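Local coordinates for protein Lmaj004091aaa (Leishmania major, PDB 1XTP) that probably methylates the alpha-amino group of proteins that begin with an X-Pro-Lys sequence, using S-adenosyl-L-methionine as methyl donor, at residues H73-D76 with V77-G81; M128-E131 with A132-L136; L214-D218 with I219-R223. All coordinates share one frame; numbering follows the deposited sequence.

All three contacts are local, each running along or into one helix of the Rossmann-like methyltransferase fold, and none touches another: the nearest atoms of interactions 1 and 2 are about 9 Å apart, those of interactions 2 and 3 about 17 Å. Interaction 1 (73-81) covers the region where helix 75-87 begins, where a buried aspartate and a histidine turn toward cofactor-side residues. Interaction 2 (128-136) lies on the helix of a beta-alpha-beta unit, mainly apolar against the sheet and strung with salt bridges on its outer side. Interaction 3 (214-223) joins a strand end to helix 218-228; it is the most buried of the three and mixes a serine cap, an arginine chain laid over two aromatic faces, and an ion pair.

Interaction 1: residues H73-D76 with V77-G81; sequences HVHD and VDIEG
The opening turns of helix 75-87, beside the cofactor site of this Rossmann-like methyltransferase, bring His75 and Ile79 together one helical turn apart. CG1 of Ile79 lies over one face of the imidazole, displaced toward its rim, and makes a CH-pi contact 3.8 Å from the centroid of the His75 ring. CE1 of His75 is the ring atom closest to Ile79 CG1, at 3.5 Å. The first torsion of His75 (chi1 174°) sets the ring beside the carbonyl carbon, and CG1 of Ile79 comes over its face; ND1 is hydrogen-bonded to Arg106.

The backbone is held by i to i+4 bonds, among them Asp78 N to Val74 O at 3.0 Å and Ile79 N to His75 O at 2.9 Å; Glu80 N bonds to Asp76 O in the same way. The Asp78 carboxylate is buried, but both oxygens have partners: OD1 meets Lys196 and Gln165, while OD2 forms a salt bridge with Arg106. Since Arg106 and Gln165 are predicted to bind S-adenosyl-L-methionine, Asp78 is probably a second-shell residue that positions them. Glu80, in contrast, points its carboxylate outward to Arg83.

Val77 turns CG1 back to within 3.1 Å of Val74 O. A water bridges His73 and Val77, donating to His73 O at 2.6 Å and accepting from Val77 N at 2.8 Å.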
loop_
_atom_site.group_PDB
_atom_site.type_symbol
_atom_site.label_atom_id
_atom_site.label_comp_id
_atom_site.label_asym_id
_atom_site.label_seq_id
_atom_site.Cartn_x
_atom_site.Cartn_y
_atom_site.Cartn_z
ATOM N N HIS A 73 -3.062 19.035 -0.425
ATOM C CA HIS A 73 -1.845 19.834 -0.506
ATOM C C HIS A 73 -0.583 19.060 -0.217
ATOM O O HIS A 73 0.499 19.594 -0.373
ATOM C CB HIS A 73 -1.947 21.033 0.429
ATOM C CG HIS A 73 -3.035 21.983 0.044
ATOM N ND1 HIS A 73 -3.119 22.538 -1.217
ATOM C CD2 HIS A 73 -4.104 22.453 0.732
ATOM C CE1 HIS A 73 -4.184 23.318 -1.284
ATOM N NE2 HIS A 73 -4.798 23.285 -0.114
ATOM N N VAL A 74 -0.705 17.800 0.188
ATOM C CA VAL A 74 0.483 16.954 0.369
ATOM C C VAL A 74 0.943 16.281 -0.919
ATOM O O VAL A 74 1.982 15.602 -0.935
ATOM C CB VAL A 74 0.263 15.844 1.415
ATOM C CG1 VAL A 74 -0.039 16.449 2.774
ATOM C CG2 VAL A 74 -0.826 14.843 0.963
ATOM N N HIS A 75 0.167 16.459 -1.983
ATOM C CA HIS A 75 0.406 15.772 -3.243
ATOM C C HIS A 75 1.800 16.039 -3.808
ATOM O O HIS A 75 2.576 15.103 -4.057
ATOM C CB HIS A 75 -0.664 16.174 -4.261
ATOM C CG HIS A 75 -0.409 15.633 -5.626
ATOM N ND1 HIS A 75 -0.600 14.308 -5.947
ATOM C CD2 HIS A 75 0.081 16.224 -6.742
ATOM C CE1 HIS A 75 -0.274 14.113 -7.211
ATOM N NE2 HIS A 75 0.148 15.259 -7.714
ATOM N N ASP A 76 2.124 17.312 -3.979
ATOM C CA ASP A 76 3.376 17.701 -4.646
ATOM C C ASP A 76 4.616 17.158 -3.942
ATOM O O ASP A 76 5.500 16.597 -4.584
ATOM C CB ASP A 76 3.483 19.230 -4.776
ATOM C CG ASP A 76 2.477 19.816 -5.762
ATOM O OD1 ASP A 76 2.122 19.131 -6.752
ATOM O OD2 ASP A 76 2.051 20.973 -5.546
ATOM N N VAL A 77 4.664 17.319 -2.628
ATOM C CA VAL A 77 5.767 16.783 -1.832
ATOM C C VAL A 77 5.823 15.249 -1.897
ATOM O O VAL A 77 6.905 14.675 -2.047
ATOM C CB VAL A 77 5.731 17.299 -0.361
ATOM C CG1 VAL A 77 4.472 16.848 0.351
ATOM C CG2 VAL A 77 6.952 16.816 0.421
ATOM N N ASP A 78 4.666 14.588 -1.832
ATOM C CA ASP A 78 4.624 13.155 -1.949
ATOM C C ASP A 78 5.221 12.667 -3.261
ATOM O O ASP A 78 6.016 11.743 -3.266
ATOM C CB ASP A 78 3.177 12.641 -1.828
ATOM C CG ASP A 78 3.055 11.177 -2.186
ATOM O OD1 ASP A 78 3.667 10.352 -1.474
ATOM O OD2 ASP A 78 2.380 10.861 -3.197
ATOM N N ILE A 79 4.812 13.264 -4.371
ATOM C CA ILE A 79 5.265 12.833 -5.687
ATOM C C ILE A 79 6.782 13.097 -5.882
ATOM O O ILE A 79 7.505 12.268 -6.450
ATOM C CB ILE A 79 4.420 13.533 -6.798
ATOM C CG1 ILE A 79 2.972 13.008 -6.778
ATOM C CG2 ILE A 79 5.028 13.322 -8.183
ATOM C CD1 ILE A 79 2.816 11.490 -7.071
ATOM N N GLU A 80 7.265 14.231 -5.391
ATOM C CA GLU A 80 8.690 14.550 -5.502
ATOM C C GLU A 80 9.564 13.598 -4.659
ATOM O O GLU A 80 10.602 13.112 -5.123
ATOM C CB GLU A 80 8.927 16.014 -5.132
ATOM C CG GLU A 80 10.371 16.486 -5.265
ATOM C CD GLU A 80 10.894 16.517 -6.712
ATOM O OE1 GLU A 80 10.150 16.169 -7.658
ATOM O OE2 GLU A 80 12.066 16.921 -6.899
ATOM N N GLY A 81 9.130 13.309 -3.434
ATOM C CA GLY A 81 9.796 12.295 -2.591
ATOM C C GLY A 81 9.908 10.907 -3.227
ATOM O O GLY A 81 10.952 10.262 -3.142
HETATM O O HOH W 1 2.915 19.089 -1.294
#

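Interaction 2: residues M128-E131 with A132-L136; sequences MLEE and AKREL
A bend at chi2 (61°) folds the Glu131 chain back toward Arg134, whose own chain turns at chi3 (-85°) to bring NE and NH2 side-on to one carboxylate oxygen, an i to i+3 salt bridge on helix 126-135 of a beta-alpha-beta unit. NE of Arg134 reaches OE1 of Glu131 at 3.1 Å and NH2 of Arg134 reaches the same OE1 at 3.3 Å, both from one face of the carboxylate, whose plane stands 63° from that of the guanidinium. One guanidinium face also rests over Glu130 O.

Glu130 pairs instead with Lys133. The two side chains run side by side in the same direction, the lysine extended beyond CG. The carboxylate of Glu131 comes up to the aliphatic part of Glu135, with OE2 of Glu131 3.5 Å from CG of Glu135.

Toward the sheet the helix packs mainly through apolar side chains: Leu129 on Phe144 and Leu146, Ala132 on Leu121, while selenomethionine Met128 touches the bound S-adenosyl-L-homoselenocysteine. The Glu130-Lys133 salt bridge closes with NZ of Lys133 3.0 Å from OE2 of Glu130, on its syn side but tilted out of the carboxylate plane.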
loop_
_atom_site.group_PDB
_atom_site.type_symbol
_atom_site.label_atom_id
_atom_site.label_comp_id
_atom_site.label_asym_id
_atom_site.label_seq_id
_atom_site.Cartn_x
_atom_site.Cartn_y
_atom_site.Cartn_z
HETATM N N MSE A 128 -13.743 4.418 -9.175
HETATM C CA MSE A 128 -12.362 4.911 -9.072
HETATM C C MSE A 128 -11.594 4.537 -10.344
HETATM O O MSE A 128 -10.932 5.380 -10.957
HETATM C CB MSE A 128 -11.642 4.334 -7.849
HETATM C CG MSE A 128 -12.296 4.612 -6.503
HETATM SE SE MSE A 128 -12.258 6.506 -6.059
HETATM C CE MSE A 128 -10.460 6.746 -5.980
ATOM N N LEU A 129 -11.695 3.269 -10.737
ATOM C CA LEU A 129 -11.001 2.768 -11.925
ATOM C C LEU A 129 -11.485 3.423 -13.223
ATOM O O LEU A 129 -10.691 3.699 -14.126
ATOM C CB LEU A 129 -11.150 1.249 -12.018
ATOM C CG LEU A 129 -10.341 0.506 -13.096
ATOM C CD1 LEU A 129 -8.860 0.741 -12.936
ATOM C CD2 LEU A 129 -10.627 -0.989 -13.019
ATOM N N GLU A 130 -12.788 3.649 -13.306
ATOM C CA GLU A 130 -13.402 4.323 -14.452
ATOM C C GLU A 130 -12.912 5.751 -14.606
ATOM O O GLU A 130 -12.632 6.198 -15.702
ATOM C CB GLU A 130 -14.938 4.307 -14.337
ATOM C CG GLU A 130 -15.583 2.943 -14.648
ATOM C CD GLU A 130 -15.115 2.354 -15.990
ATOM O OE1 GLU A 130 -15.223 3.064 -17.023
ATOM O OE2 GLU A 130 -14.627 1.195 -15.996
ATOM N N GLU A 131 -12.819 6.464 -13.498
ATOM C CA GLU A 131 -12.277 7.810 -13.518
ATOM C C GLU A 131 -10.790 7.845 -13.902
ATOM O O GLU A 131 -10.362 8.743 -14.629
ATOM C CB GLU A 131 -12.502 8.466 -12.158
ATOM C CG GLU A 131 -11.936 9.860 -12.043
ATOM C CD GLU A 131 -12.536 10.845 -13.035
ATOM O OE1 GLU A 131 -13.667 10.627 -13.517
ATOM O OE2 GLU A 131 -11.868 11.865 -13.313
ATOM N N ALA A 132 -10.011 6.888 -13.399
ATOM C CA ALA A 132 -8.625 6.695 -13.834
ATOM C C ALA A 132 -8.489 6.581 -15.349
ATOM O O ALA A 132 -7.589 7.192 -15.937
ATOM C CB ALA A 132 -8.041 5.436 -13.175
ATOM N N LYS A 133 -9.360 5.776 -15.971
ATOM C CA LYS A 133 -9.397 5.638 -17.437
ATOM C C LYS A 133 -9.557 6.990 -18.138
ATOM O O LYS A 133 -8.892 7.249 -19.136
ATOM C CB LYS A 133 -10.530 4.704 -17.880
ATOM C CG LYS A 133 -10.233 3.253 -17.737
ATOM C CD LYS A 133 -11.437 2.421 -18.116
ATOM C CE LYS A 133 -11.275 0.991 -17.674
ATOM N NZ LYS A 133 -12.537 0.228 -17.861
ATOM N N ARG A 134 -10.431 7.840 -17.606
ATOM C CA ARG A 134 -10.637 9.186 -18.158
ATOM C C ARG A 134 -9.452 10.111 -17.885
ATOM O O ARG A 134 -9.055 10.886 -18.736
ATOM C CB ARG A 134 -11.899 9.821 -17.590
ATOM C CG ARG A 134 -13.155 9.078 -17.987
ATOM C CD ARG A 134 -14.420 9.835 -17.576
ATOM N NE ARG A 134 -14.810 9.554 -16.191
ATOM C CZ ARG A 134 -15.404 8.428 -15.788
ATOM N NH1 ARG A 134 -15.684 7.447 -16.653
ATOM N NH2 ARG A 134 -15.718 8.274 -14.501
ATOM N N GLU A 135 -8.896 10.029 -16.688
ATOM C CA GLU A 135 -7.824 10.928 -16.311
ATOM C C GLU A 135 -6.532 10.537 -17.029
ATOM O O GLU A 135 -5.664 11.381 -17.248
ATOM C CB GLU A 135 -7.661 10.972 -14.790
ATOM C CG GLU A 135 -8.426 12.113 -14.123
ATOM C CD GLU A 135 -7.666 13.426 -14.232
ATOM O OE1 GLU A 135 -6.541 13.491 -13.694
ATOM O OE2 GLU A 135 -8.175 14.391 -14.857
ATOM N N LEU A 136 -6.444 9.277 -17.450
ATOM C CA LEU A 136 -5.252 8.761 -18.091
ATOM C C LEU A 136 -5.383 8.625 -19.602
ATOM O O LEU A 136 -4.555 7.989 -20.233
ATOM C CB LEU A 136 -4.876 7.424 -17.468
ATOM C CG LEU A 136 -4.460 7.468 -15.994
ATOM C CD1 LEU A 136 -4.296 6.061 -15.491
ATOM C CD2 LEU A 136 -3.165 8.212 -15.802
#

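Interaction 3: residues L214-D218 with I219-R223; sequences LTRSD and IHYKR
Arg216 makes CH-pi contacts with His220 and Tyr221 at this strand-to-helix junction, where strand 213-215 passes through a short turn into helix 218-228. The aliphatic chain of Arg216, extended from CG to NE, lies between the two aromatic side chains: CD sits over the centre of the His220 ring, 3.7 Å from its centroid, while CB covers one face of the Tyr221 ring, 4.0 Å from that centroid and shifted toward the rim. The guanidinium stands at 90° to the imidazole plane, and CD2 of Leu214 lies over the centre of the guanidinium.

Capping comes from Ser217, the N-cap residue. Its OG, placed between the backbone N and the carbonyl carbon (chi1 63°), accepts from His220 N at 3.1 Å, and its carbonyl O receives the straight bond from Tyr221 N at 2.9 Å.

Ionic contact is made one turn along, where NZ of Lys222 approaches the syn lone pair of Asp218 OD2 at 2.7 Å. Glu235 is a second partner of that ammonium, and Asp218 OD1 is held by Lys249 and Tyr251.

Two waters join the polar groups. One donates to Leu214 O and to OH of Tyr221, at 2.8 Å each, and that hydroxyl is also hydrogen-bonded to Asn198 O; the other accepts from Ser217 N and lies 2.7 Å from ND1 of His220, at the edge of the ring.

OD1 of Asp173 forms a salt bridge with Arg216 NE, and OD2 a hydrogen bond with His220 NE2. The buried arginine and histidine thus share one carboxylate that satisfies these nitrogens inside the fold, while carbon atoms of Arg216 meet the rings.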
loop_
_atom_site.group_PDB
_atom_site.type_symbol
_atom_site.label_atom_id
_atom_site.label_comp_id
_atom_site.label_asym_id
_atom_site.label_seq_id
_atom_site.Cartn_x
_atom_site.Cartn_y
_atom_site.Cartn_z
ATOM N N LEU A 214 -5.705 -0.821 8.819
ATOM C CA LEU A 214 -4.850 -0.550 9.972
ATOM C C LEU A 214 -3.485 0.023 9.598
ATOM O O LEU A 214 -2.929 -0.256 8.533
ATOM C CB LEU A 214 -4.699 -1.782 10.882
ATOM C CG LEU A 214 -3.586 -2.739 10.494
ATOM C CD1 LEU A 214 -3.342 -3.783 11.562
ATOM C CD2 LEU A 214 -3.936 -3.376 9.156
ATOM N N THR A 215 -2.974 0.834 10.507
ATOM C CA THR A 215 -1.650 1.406 10.409
ATOM C C THR A 215 -0.753 0.552 11.275
ATOM O O THR A 215 -1.113 0.208 12.413
ATOM C CB THR A 215 -1.652 2.838 10.936
ATOM O OG1 THR A 215 -2.600 3.589 10.182
ATOM C CG2 THR A 215 -0.259 3.507 10.827
ATOM N N ARG A 216 0.399 0.202 10.725
ATOM C CA ARG A 216 1.327 -0.679 11.390
ATOM C C ARG A 216 2.644 0.052 11.620
ATOM O O ARG A 216 2.918 1.069 10.977
ATOM C CB ARG A 216 1.592 -1.899 10.517
ATOM C CG ARG A 216 0.371 -2.699 10.108
ATOM C CD ARG A 216 0.837 -3.838 9.167
ATOM N NE ARG A 216 -0.188 -4.816 8.778
ATOM C CZ ARG A 216 -0.931 -4.752 7.670
ATOM N NH1 ARG A 216 -0.868 -3.710 6.847
ATOM N NH2 ARG A 216 -1.794 -5.708 7.404
ATOM N N SER A 217 3.456 -0.485 12.533
ATOM C CA SER A 217 4.800 0.036 12.791
ATOM C C SER A 217 5.812 -0.529 11.796
ATOM O O SER A 217 5.590 -1.573 11.170
ATOM C CB SER A 217 5.243 -0.331 14.200
ATOM O OG SER A 217 5.321 -1.747 14.336
ATOM N N ASP A 218 6.937 0.167 11.673
ATOM C CA ASP A 218 8.066 -0.321 10.892
ATOM C C ASP A 218 8.476 -1.770 11.239
ATOM O O ASP A 218 8.805 -2.564 10.357
ATOM C CB ASP A 218 9.282 0.597 11.129
ATOM C CG ASP A 218 10.471 0.156 10.347
ATOM O OD1 ASP A 218 10.393 0.253 9.113
ATOM O OD2 ASP A 218 11.457 -0.312 10.944
ATOM N N ILE A 219 8.510 -2.082 12.532
ATOM C CA ILE A 219 8.848 -3.430 13.013
ATOM C C ILE A 219 7.786 -4.439 12.566
ATOM O O ILE A 219 8.105 -5.558 12.176
ATOM C CB ILE A 219 9.040 -3.416 14.554
ATOM C CG1 ILE A 219 10.430 -2.868 14.850
ATOM C CG2 ILE A 219 8.905 -4.814 15.185
ATOM C CD1 ILE A 219 10.766 -2.792 16.307
ATOM N N HIS A 220 6.530 -4.007 12.583
ATOM C CA HIS A 220 5.406 -4.827 12.107
ATOM C C HIS A 220 5.557 -5.101 10.599
ATOM O O HIS A 220 5.500 -6.253 10.178
ATOM C CB HIS A 220 4.095 -4.115 12.444
ATOM C CG HIS A 220 2.866 -4.955 12.307
ATOM N ND1 HIS A 220 1.668 -4.597 12.887
ATOM C CD2 HIS A 220 2.631 -6.110 11.634
ATOM C CE1 HIS A 220 0.753 -5.505 12.590
ATOM N NE2 HIS A 220 1.314 -6.436 11.835
ATOM N N TYR A 221 5.788 -4.066 9.794
ATOM C CA TYR A 221 6.058 -4.250 8.340
ATOM C C TYR A 221 7.194 -5.251 8.050
ATOM O O TYR A 221 7.100 -6.101 7.163
ATOM C CB TYR A 221 6.395 -2.904 7.652
ATOM C CG TYR A 221 5.230 -1.953 7.586
ATOM C CD1 TYR A 221 4.009 -2.358 7.027
ATOM C CD2 TYR A 221 5.316 -0.665 8.110
ATOM C CE1 TYR A 221 2.926 -1.499 6.983
ATOM C CE2 TYR A 221 4.227 0.207 8.073
ATOM C CZ TYR A 221 3.026 -0.218 7.510
ATOM O OH TYR A 221 1.926 0.626 7.445
ATOM N N LYS A 222 8.264 -5.122 8.815
ATOM C CA LYS A 222 9.477 -5.911 8.609
ATOM C C LYS A 222 9.282 -7.367 9.006
ATOM O O LYS A 222 9.852 -8.279 8.380
ATOM C CB LYS A 222 10.643 -5.261 9.364
ATOM C CG LYS A 222 11.175 -4.052 8.610
ATOM C CD LYS A 222 11.992 -3.141 9.463
ATOM C CE LYS A 222 12.813 -2.202 8.575
ATOM N NZ LYS A 222 13.516 -1.136 9.327
ATOM N N ARG A 223 8.472 -7.579 10.043
ATOM C CA ARG A 223 8.022 -8.918 10.391
ATOM C C ARG A 223 7.323 -9.521 9.179
ATOM O O ARG A 223 7.625 -10.646 8.772
ATOM C CB ARG A 223 7.086 -8.873 11.595
ATOM C CG ARG A 223 6.791 -10.228 12.212
ATOM C CD ARG A 223 6.042 -10.114 13.555
ATOM N NE ARG A 223 6.894 -9.584 14.629
ATOM C CZ ARG A 223 6.562 -9.544 15.918
ATOM N NH1 ARG A 223 5.386 -9.992 16.325
ATOM N NH2 ARG A 223 7.422 -9.049 16.793
HETATM O O HOH W 2 -0.500 -0.762 7.293
HETATM O O HOH W 3 2.090 -2.327 14.247
#